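Sec-alkylsulfatase (Pseudomonas sp. dsm 6611, PDB 4AXH) catalyses the zinc-dependent, enantioselective hydrolysis of (R)-secondary-alkyl sulfates with strict inversion of configuration, giving (S)-alcohols and sulfate. Local coordinates at the interface of chains A and B. Numbering follows the deposited sequence. Chains: chain A/B, Sec-alkylsulfatase.

Contact 1: the interface of chains A and B. Residues chain A 557-558, 560, 591-592; chain B 377, 381, 385.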
# COMPACT_ATOMS: atom_id res chain seq x y z
N ALA A 557 11.16 1.65 19.83
CA ALA A 557 10.98 2.95 19.14
C ALA A 557 9.49 3.27 18.97
O ALA A 557 9.11 4.45 18.92
CB ALA A 557 11.68 2.95 17.80
N ILE A 558 8.66 2.21 18.89
CA ILE A 558 7.20 2.22 18.77
C ILE A 558 6.55 2.33 20.17
O ILE A 558 5.57 3.05 20.33
CB ILE A 558 6.76 0.94 17.97
CG1 ILE A 558 6.98 1.13 16.47
CG2 ILE A 558 5.32 0.52 18.28
CD1 ILE A 558 7.12 -0.15 15.67
N LEU A 560 8.11 3.60 22.88
CA LEU A 560 8.54 4.88 23.43
C LEU A 560 7.42 5.93 23.36
O LEU A 560 6.78 6.11 22.31
CB LEU A 560 9.81 5.38 22.73
CG LEU A 560 10.44 6.68 23.26
CD1 LEU A 560 11.25 6.41 24.49
CD2 LEU A 560 11.30 7.31 22.22
N VAL A 591 12.09 10.78 20.05
CA VAL A 591 12.16 9.89 18.89
C VAL A 591 13.38 8.98 19.06
O VAL A 591 14.51 9.47 19.25
CB VAL A 591 12.22 10.68 17.55
CG1 VAL A 591 12.23 9.76 16.34
CG2 VAL A 591 11.09 11.71 17.43
N LEU A 592 13.16 7.66 18.98
CA LEU A 592 14.25 6.69 19.09
C LEU A 592 14.63 6.20 17.70
O LEU A 592 13.75 5.76 16.95
CB LEU A 592 13.87 5.52 20.02
CG LEU A 592 15.01 4.55 20.41
CD1 LEU A 592 16.01 5.21 21.38
CD2 LEU A 592 14.46 3.27 21.02
N ALA B 377 11.04 9.27 11.36
CA ALA B 377 10.93 8.21 12.37
C ALA B 377 9.77 8.51 13.32
O ALA B 377 9.05 7.58 13.70
CB ALA B 377 12.22 8.05 13.14
N ASN B 381 6.87 5.87 13.97
CA ASN B 381 6.79 5.44 15.37
C ASN B 381 5.60 5.94 16.18
O ASN B 381 5.03 5.15 16.91
CB ASN B 381 8.10 5.66 16.11
CG ASN B 381 9.30 4.97 15.48
OD1 ASN B 381 9.20 3.89 14.88
ND2 ASN B 381 10.47 5.59 15.64
N ASN B 385 2.53 3.62 17.39
CA ASN B 385 2.24 3.69 18.82
C ASN B 385 0.72 3.82 19.00
O ASN B 385 0.10 2.96 19.62
CB ASN B 385 2.99 4.87 19.48
CG ASN B 385 2.77 5.00 20.97
OD1 ASN B 385 1.86 5.69 21.44
ND2 ASN B 385 3.61 4.36 21.76
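A:Val591 and B:Ala377 make a small apolar contact in this part of the homodimer interface. The CG1 methyl of A:Val591 meets the CB methyl of B:Ala377 at 3.6 Å. The valine lies at the start of strand 591-596 of chain A, and the alanine on helix 362-388 of chain B. CG1 stands anti to the valine's own backbone N (chi1 -177°), and this branch is the one that reaches the helix.

A:Ala557 and B:Asn381 belong to the same apolar core. B:Asn381, one turn further along the helix, gives more surface to this contact than any other residue here. Its amide carbon CG packs against the methyl CB of A:Ala557 at 3.9 Å. The side chain therefore lies against the C-terminal part of helix 549-559. Its OD1 is 3.9 Å from CG1 of A:Ile558, and these two side chains cross at about a right angle. Its ND2 points towards the backbone O of A:Leu592, 3.5 Å away.

The polar rim is formed by B:Asn385, another turn on. Its CG is anti to its backbone N (chi1 -179°), which carries the amide out to the end of helix 549-559. A:Leu560, just past that helix, borders the amide with its backbone O. The bond itself goes to A:Ile558: ND2 of B:Asn385 donates to the backbone O of A:Ile558 at 2.8 Å, in the carbonyl plane and nearly straight (167° at the hydrogen).

Contact 2: the interface of chains A and B. Residues chain A 382, 385, 389; chain B 559-563, 650.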
# COMPACT_ATOMS: atom_id res chain seq x y z
N ARG A 382 -9.06 -4.16 -14.04
CA ARG A 382 -10.35 -3.46 -14.09
C ARG A 382 -10.32 -2.22 -13.20
O ARG A 382 -10.80 -1.17 -13.62
CB ARG A 382 -11.52 -4.38 -13.73
CG ARG A 382 -12.90 -3.70 -13.59
CD ARG A 382 -13.85 -3.95 -14.76
NE ARG A 382 -13.60 -3.04 -15.87
CZ ARG A 382 -14.50 -2.20 -16.34
NH1 ARG A 382 -15.72 -2.17 -15.84
NH2 ARG A 382 -14.19 -1.39 -17.35
N ASN A 385 -8.32 0.41 -14.82
CA ASN A 385 -9.16 0.91 -15.91
C ASN A 385 -10.11 1.98 -15.36
O ASN A 385 -10.06 3.13 -15.80
CB ASN A 385 -9.93 -0.24 -16.58
CG ASN A 385 -10.78 0.19 -17.75
OD1 ASN A 385 -11.97 0.52 -17.61
ND2 ASN A 385 -10.20 0.21 -18.94
N LYS A 389 -10.54 6.34 -15.53
CA LYS A 389 -11.81 6.91 -16.00
C LYS A 389 -12.34 7.91 -14.95
O LYS A 389 -13.37 8.55 -15.16
CB LYS A 389 -12.85 5.80 -16.26
CG LYS A 389 -12.68 5.08 -17.60
CD LYS A 389 -13.73 4.00 -17.78
CE LYS A 389 -13.48 3.17 -19.01
NZ LYS A 389 -14.13 1.84 -18.92
N ARG B 559 -6.30 -0.84 -20.64
CA ARG B 559 -7.16 -0.17 -21.63
C ARG B 559 -8.34 -1.04 -22.06
O ARG B 559 -9.42 -0.52 -22.36
CB ARG B 559 -6.33 0.26 -22.85
CG ARG B 559 -5.49 1.51 -22.58
CD ARG B 559 -4.89 2.04 -23.84
NE ARG B 559 -5.92 2.37 -24.82
CZ ARG B 559 -5.72 2.48 -26.13
NH1 ARG B 559 -4.49 2.34 -26.63
NH2 ARG B 559 -6.72 2.78 -26.94
N LEU B 560 -8.15 -2.37 -22.07
CA LEU B 560 -9.19 -3.32 -22.43
C LEU B 560 -10.45 -3.10 -21.60
O LEU B 560 -10.38 -2.95 -20.38
CB LEU B 560 -8.67 -4.77 -22.28
CG LEU B 560 -9.60 -5.88 -22.72
CD1 LEU B 560 -9.62 -6.04 -24.22
CD2 LEU B 560 -9.21 -7.16 -22.10
N ASP B 561 -11.60 -3.02 -22.28
CA ASP B 561 -12.92 -2.81 -21.71
C ASP B 561 -13.55 -4.17 -21.49
O ASP B 561 -14.14 -4.74 -22.42
CB ASP B 561 -13.79 -1.97 -22.65
CG ASP B 561 -15.11 -1.49 -22.08
OD1 ASP B 561 -15.48 -1.93 -20.94
OD2 ASP B 561 -15.77 -0.63 -22.74
N THR B 562 -13.44 -4.67 -20.24
CA THR B 562 -13.97 -5.94 -19.77
C THR B 562 -15.41 -6.19 -20.22
O THR B 562 -15.71 -7.27 -20.71
CB THR B 562 -13.77 -6.03 -18.25
OG1 THR B 562 -12.38 -5.88 -17.97
CG2 THR B 562 -14.31 -7.32 -17.66
N ASP B 563 -16.28 -5.19 -20.10
CA ASP B 563 -17.69 -5.30 -20.50
C ASP B 563 -17.95 -5.68 -21.97
O ASP B 563 -18.71 -6.61 -22.23
CB ASP B 563 -18.47 -4.05 -20.08
CG ASP B 563 -18.55 -3.88 -18.56
OD1 ASP B 563 -18.23 -4.87 -17.83
OD2 ASP B 563 -18.90 -2.76 -18.11
N ASP B 650 -10.30 0.77 -24.73
CA ASP B 650 -10.80 2.10 -24.36
C ASP B 650 -9.68 3.14 -24.56
O ASP B 650 -8.50 2.80 -24.72
CB ASP B 650 -11.22 2.15 -22.87
CG ASP B 650 -12.47 1.44 -22.44
OD1 ASP B 650 -13.54 1.68 -23.05
OD2 ASP B 650 -12.43 0.75 -21.40
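The side chains of A:Arg382 and B:Asp561 run alongside each other and point the same way. Their flat ends are turned 16° apart. Their closest charged atoms, NH2 and OD1, form a long salt bridge of 3.9 Å. The carboxylate of B:Asp563 is turned much more steeply to the same guanidinium, at 60°. It makes a second long salt bridge, from OD2 to NH1 of A:Arg382, at 4.0 Å. Within chain B, the backbone carbonyl of B:Asp650 meets the edge of the B:Arg559 guanidinium, in its plane. NE of B:Arg559 is 2.6 Å from that O of B:Asp650, and NH2 donates to it as well. This second-shell grip probably steadies the backbone of B:Asp650.

The A:Arg382 chain bends at chi2 and chi3, bringing its NE past the hydroxyl of B:Thr562.

B:Asp650 is a third acid on this side. Its OD2 takes a hydrogen bond and salt bridge from NZ of A:Lys389 at 3.2 Å. The ammonium approaches from above the carboxylate plane. The lysine is extended beyond CG, and its NZ also donates to OD1 of A:Asn385 at 2.9 Å, on a lone pair in the carbonyl plane. ND2 of that asparagine makes a weak bond to the same OD2 of B:Asp650.

The contact joins basic groups of one subunit to acids of the other at the dimer interface.

Contact 3: the interface of chains A and B. Residues chain A 378, 382, 404-405; chain B 562, 566, 589, 591.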
# COMPACT_ATOMS: atom_id res chain seq x y z
N PHE A 378 -7.88 -9.49 -13.36
CA PHE A 378 -9.09 -8.67 -13.46
C PHE A 378 -9.12 -7.63 -12.33
O PHE A 378 -9.43 -6.46 -12.56
CB PHE A 378 -10.37 -9.53 -13.44
CG PHE A 378 -11.64 -8.76 -13.23
CD1 PHE A 378 -12.18 -7.98 -14.25
CD2 PHE A 378 -12.28 -8.77 -11.99
CE1 PHE A 378 -13.37 -7.25 -14.05
CE2 PHE A 378 -13.45 -8.02 -11.78
CZ PHE A 378 -13.99 -7.26 -12.82
N ARG A 382 -9.06 -4.16 -14.04
CA ARG A 382 -10.35 -3.46 -14.09
C ARG A 382 -10.32 -2.22 -13.20
O ARG A 382 -10.80 -1.17 -13.62
CB ARG A 382 -11.52 -4.38 -13.73
CG ARG A 382 -12.90 -3.70 -13.59
CD ARG A 382 -13.85 -3.95 -14.76
NE ARG A 382 -13.60 -3.04 -15.87
CZ ARG A 382 -14.50 -2.20 -16.34
NH1 ARG A 382 -15.72 -2.17 -15.84
NH2 ARG A 382 -14.19 -1.39 -17.35
N PRO A 404 -15.99 -11.18 -14.33
CA PRO A 404 -16.50 -11.22 -15.71
C PRO A 404 -16.66 -12.61 -16.31
O PRO A 404 -15.99 -13.55 -15.87
CB PRO A 404 -15.46 -10.41 -16.49
CG PRO A 404 -14.17 -10.61 -15.73
CD PRO A 404 -14.54 -10.83 -14.28
N GLY A 405 -17.48 -12.69 -17.37
CA GLY A 405 -17.71 -13.88 -18.17
C GLY A 405 -18.12 -15.07 -17.35
O GLY A 405 -19.05 -14.98 -16.53
N THR B 562 -13.44 -4.67 -20.24
CA THR B 562 -13.97 -5.94 -19.77
C THR B 562 -15.41 -6.19 -20.22
O THR B 562 -15.71 -7.27 -20.71
CB THR B 562 -13.77 -6.03 -18.25
OG1 THR B 562 -12.38 -5.88 -17.97
CG2 THR B 562 -14.31 -7.32 -17.66
N VAL B 566 -16.05 -9.27 -23.13
CA VAL B 566 -16.67 -10.53 -22.70
C VAL B 566 -17.32 -11.19 -23.92
O VAL B 566 -18.08 -10.53 -24.64
CB VAL B 566 -17.67 -10.36 -21.49
CG1 VAL B 566 -18.60 -11.55 -21.33
CG2 VAL B 566 -16.93 -10.11 -20.18
N ASN B 589 -12.47 -14.12 -20.61
CA ASN B 589 -13.44 -13.53 -19.70
C ASN B 589 -13.25 -12.02 -19.59
O ASN B 589 -13.38 -11.47 -18.51
CB ASN B 589 -13.35 -14.20 -18.32
CG ASN B 589 -13.79 -15.63 -18.33
OD1 ASN B 589 -14.92 -15.95 -18.72
ND2 ASN B 589 -12.94 -16.52 -17.86
N VAL B 591 -10.49 -10.36 -19.77
CA VAL B 591 -9.24 -10.17 -19.03
C VAL B 591 -8.07 -10.53 -19.97
O VAL B 591 -8.04 -11.63 -20.53
CB VAL B 591 -9.18 -11.01 -17.70
CG1 VAL B 591 -7.92 -10.71 -16.91
CG2 VAL B 591 -10.42 -10.81 -16.84
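Helix 362-388 of chain A meets strand 591-596 and the short helix 562-565 of chain B, with A:Phe378 touching B:Val591 and B:Thr562. Beside it, A:Pro404 and A:Gly405, at the entry to 3-10 helix 405-409, face the loop residues B:Val566 and B:Asn589.

The CG2 methyl of B:Thr562 touches both A:Pro404 and A:Phe378 where they pack together. It is 3.5 Å from CB of A:Pro404 and 3.7 Å from CE1 of the A:Phe378 ring. With CG2 anti to its backbone N, the threonine turns this methyl towards A:Pro404 and the ring, while OG1 lies on the A:Arg382 side. The phenyl ring is also packed within its own subunit: CD of A:Pro404 sits over its centre, 3.5 Å above the plane.

B:Val591 also touches both residues. Its CG2 branch meets CB of A:Phe378 at 3.6 Å and CG of A:Pro404 at 3.9 Å. B:Val566 borders the proline and A:Gly405 with both of its methyls. Its CG1 is 4.0 Å from CA of A:Gly405. The side-chain OD1 of B:Asn589 also faces that glycine CA, at 3.5 Å.

The patch packs the proline and phenyl ring of one subunit against the C-terminal region of the other and so helps hold the dimer together.

Contact 4: the interface of chains A and B. Residues chain A 373-374, 377-378, 381, 404; chain B 591-593.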
# COMPACT_ATOMS: atom_id res chain seq x y z
N ARG A 373 -5.82 -17.14 -12.28
CA ARG A 373 -4.98 -16.15 -12.95
C ARG A 373 -5.84 -14.98 -13.40
O ARG A 373 -5.60 -13.87 -12.96
CB ARG A 373 -4.25 -16.77 -14.17
CG ARG A 373 -3.62 -15.72 -15.08
CD ARG A 373 -3.48 -16.18 -16.51
NE ARG A 373 -4.76 -16.26 -17.21
CZ ARG A 373 -5.00 -17.10 -18.20
NH1 ARG A 373 -4.07 -17.93 -18.63
NH2 ARG A 373 -6.20 -17.13 -18.78
N ASP A 374 -6.86 -15.24 -14.22
CA ASP A 374 -7.81 -14.25 -14.71
C ASP A 374 -8.48 -13.44 -13.60
O ASP A 374 -8.70 -12.25 -13.82
CB ASP A 374 -8.89 -14.91 -15.59
CG ASP A 374 -8.45 -15.40 -16.96
OD1 ASP A 374 -7.31 -15.06 -17.38
OD2 ASP A 374 -9.24 -16.10 -17.62
N ALA A 377 -5.78 -10.89 -12.28
CA ALA A 377 -5.47 -9.89 -13.31
C ALA A 377 -6.64 -8.97 -13.49
O ALA A 377 -6.43 -7.76 -13.66
CB ALA A 377 -5.10 -10.56 -14.62
N PHE A 378 -7.88 -9.49 -13.36
CA PHE A 378 -9.09 -8.67 -13.46
C PHE A 378 -9.12 -7.63 -12.33
O PHE A 378 -9.43 -6.46 -12.56
CB PHE A 378 -10.37 -9.53 -13.44
CG PHE A 378 -11.64 -8.76 -13.23
CD1 PHE A 378 -12.18 -7.98 -14.25
CD2 PHE A 378 -12.28 -8.77 -11.99
CE1 PHE A 378 -13.37 -7.25 -14.05
CE2 PHE A 378 -13.45 -8.02 -11.78
CZ PHE A 378 -13.99 -7.26 -12.82
N ASN A 381 -6.33 -5.02 -13.28
CA ASN A 381 -6.65 -4.35 -14.54
C ASN A 381 -7.96 -3.60 -14.59
O ASN A 381 -7.98 -2.52 -15.15
CB ASN A 381 -6.49 -5.29 -15.72
CG ASN A 381 -5.13 -5.92 -15.88
OD1 ASN A 381 -4.08 -5.35 -15.54
ND2 ASN A 381 -5.13 -7.13 -16.44
N PRO A 404 -15.99 -11.18 -14.33
CA PRO A 404 -16.50 -11.22 -15.71
C PRO A 404 -16.66 -12.61 -16.31
O PRO A 404 -15.99 -13.55 -15.87
CB PRO A 404 -15.46 -10.41 -16.49
CG PRO A 404 -14.17 -10.61 -15.73
CD PRO A 404 -14.54 -10.83 -14.28
N VAL B 591 -10.49 -10.36 -19.77
CA VAL B 591 -9.24 -10.17 -19.03
C VAL B 591 -8.07 -10.53 -19.97
O VAL B 591 -8.04 -11.63 -20.53
CB VAL B 591 -9.18 -11.01 -17.70
CG1 VAL B 591 -7.92 -10.71 -16.91
CG2 VAL B 591 -10.42 -10.81 -16.84
N LEU B 592 -7.13 -9.60 -20.12
CA LEU B 592 -5.96 -9.83 -20.96
C LEU B 592 -4.77 -10.16 -20.08
O LEU B 592 -4.46 -9.40 -19.16
CB LEU B 592 -5.67 -8.60 -21.84
CG LEU B 592 -4.62 -8.79 -22.96
CD1 LEU B 592 -5.14 -9.72 -24.10
CD2 LEU B 592 -4.17 -7.46 -23.52
N THR B 593 -4.11 -11.28 -20.36
CA THR B 593 -2.91 -11.77 -19.68
C THR B 593 -1.82 -12.01 -20.78
O THR B 593 -2.16 -12.11 -21.97
CB THR B 593 -3.21 -13.01 -18.80
OG1 THR B 593 -3.90 -14.02 -19.56
CG2 THR B 593 -4.04 -12.64 -17.58
O HOH W 1 -2.88 -8.32 -17.49
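B:Val591 presses its CG1 methyl on CB of A:Ala377 at 3.6 Å, in the dimer interface of this type III sulfatase of the metallo-beta-lactamase superfamily. The same methyl lies 3.5 Å from the backbone O of A:Asp374, one helical turn before the alanine. The valine thus sits over helix 362-388, its other branch turned to A:Phe378 and A:Pro404.

B:Thr593, two residues along strand 591-596, extends the apolar strip. Its CG2 is 3.8 Å from CB of A:Ala377 and 3.7 Å from CD of A:Arg373. Its OG1 stands between the backbone N and the carbonyl carbon (chi1 52°). This puts the hydroxyl over one face of the A:Arg373 guanidinium, offset towards the rim, 3.4 Å from NE.

The arginine is held within its own chain. Its NE and NH2 approach A:Asp374 side-on, and both donate to one carboxylate oxygen, OD1. NH2 is 2.7 Å from that OD1, in a salt bridge. Both nitrogens reach the oxygen from the same face of the carboxylate. This grip probably helps fix the rotation of the guanidinium that B:Thr593 touches.

On the opposite rim, a modelled water links the chains. The O of water 1 is 2.7 Å from the amide ND2 of A:Asn381. The same water also bonds to the backbone O of B:Leu592.

Contacts 2, 3 and 4 form one continuous stretch. Measured between C-alpha centres, contacts 3 and 4 are about 6 Å apart and share A:Phe378, A:Pro404 and B:Val591. Contacts 2 and 3, about 9 Å apart by the same measure, share A:Arg382 and B:Thr562. Helix 362-388 of chain A runs through all three. The centre of contact 1 lies about 41 to 45 Å from theirs. There the chains exchange roles, and its Val591–Ala377 pair is the twin of the one in contact 4. The two-fold axis thus repeats the same docking at two distant places, so each subunit both gives and receives it.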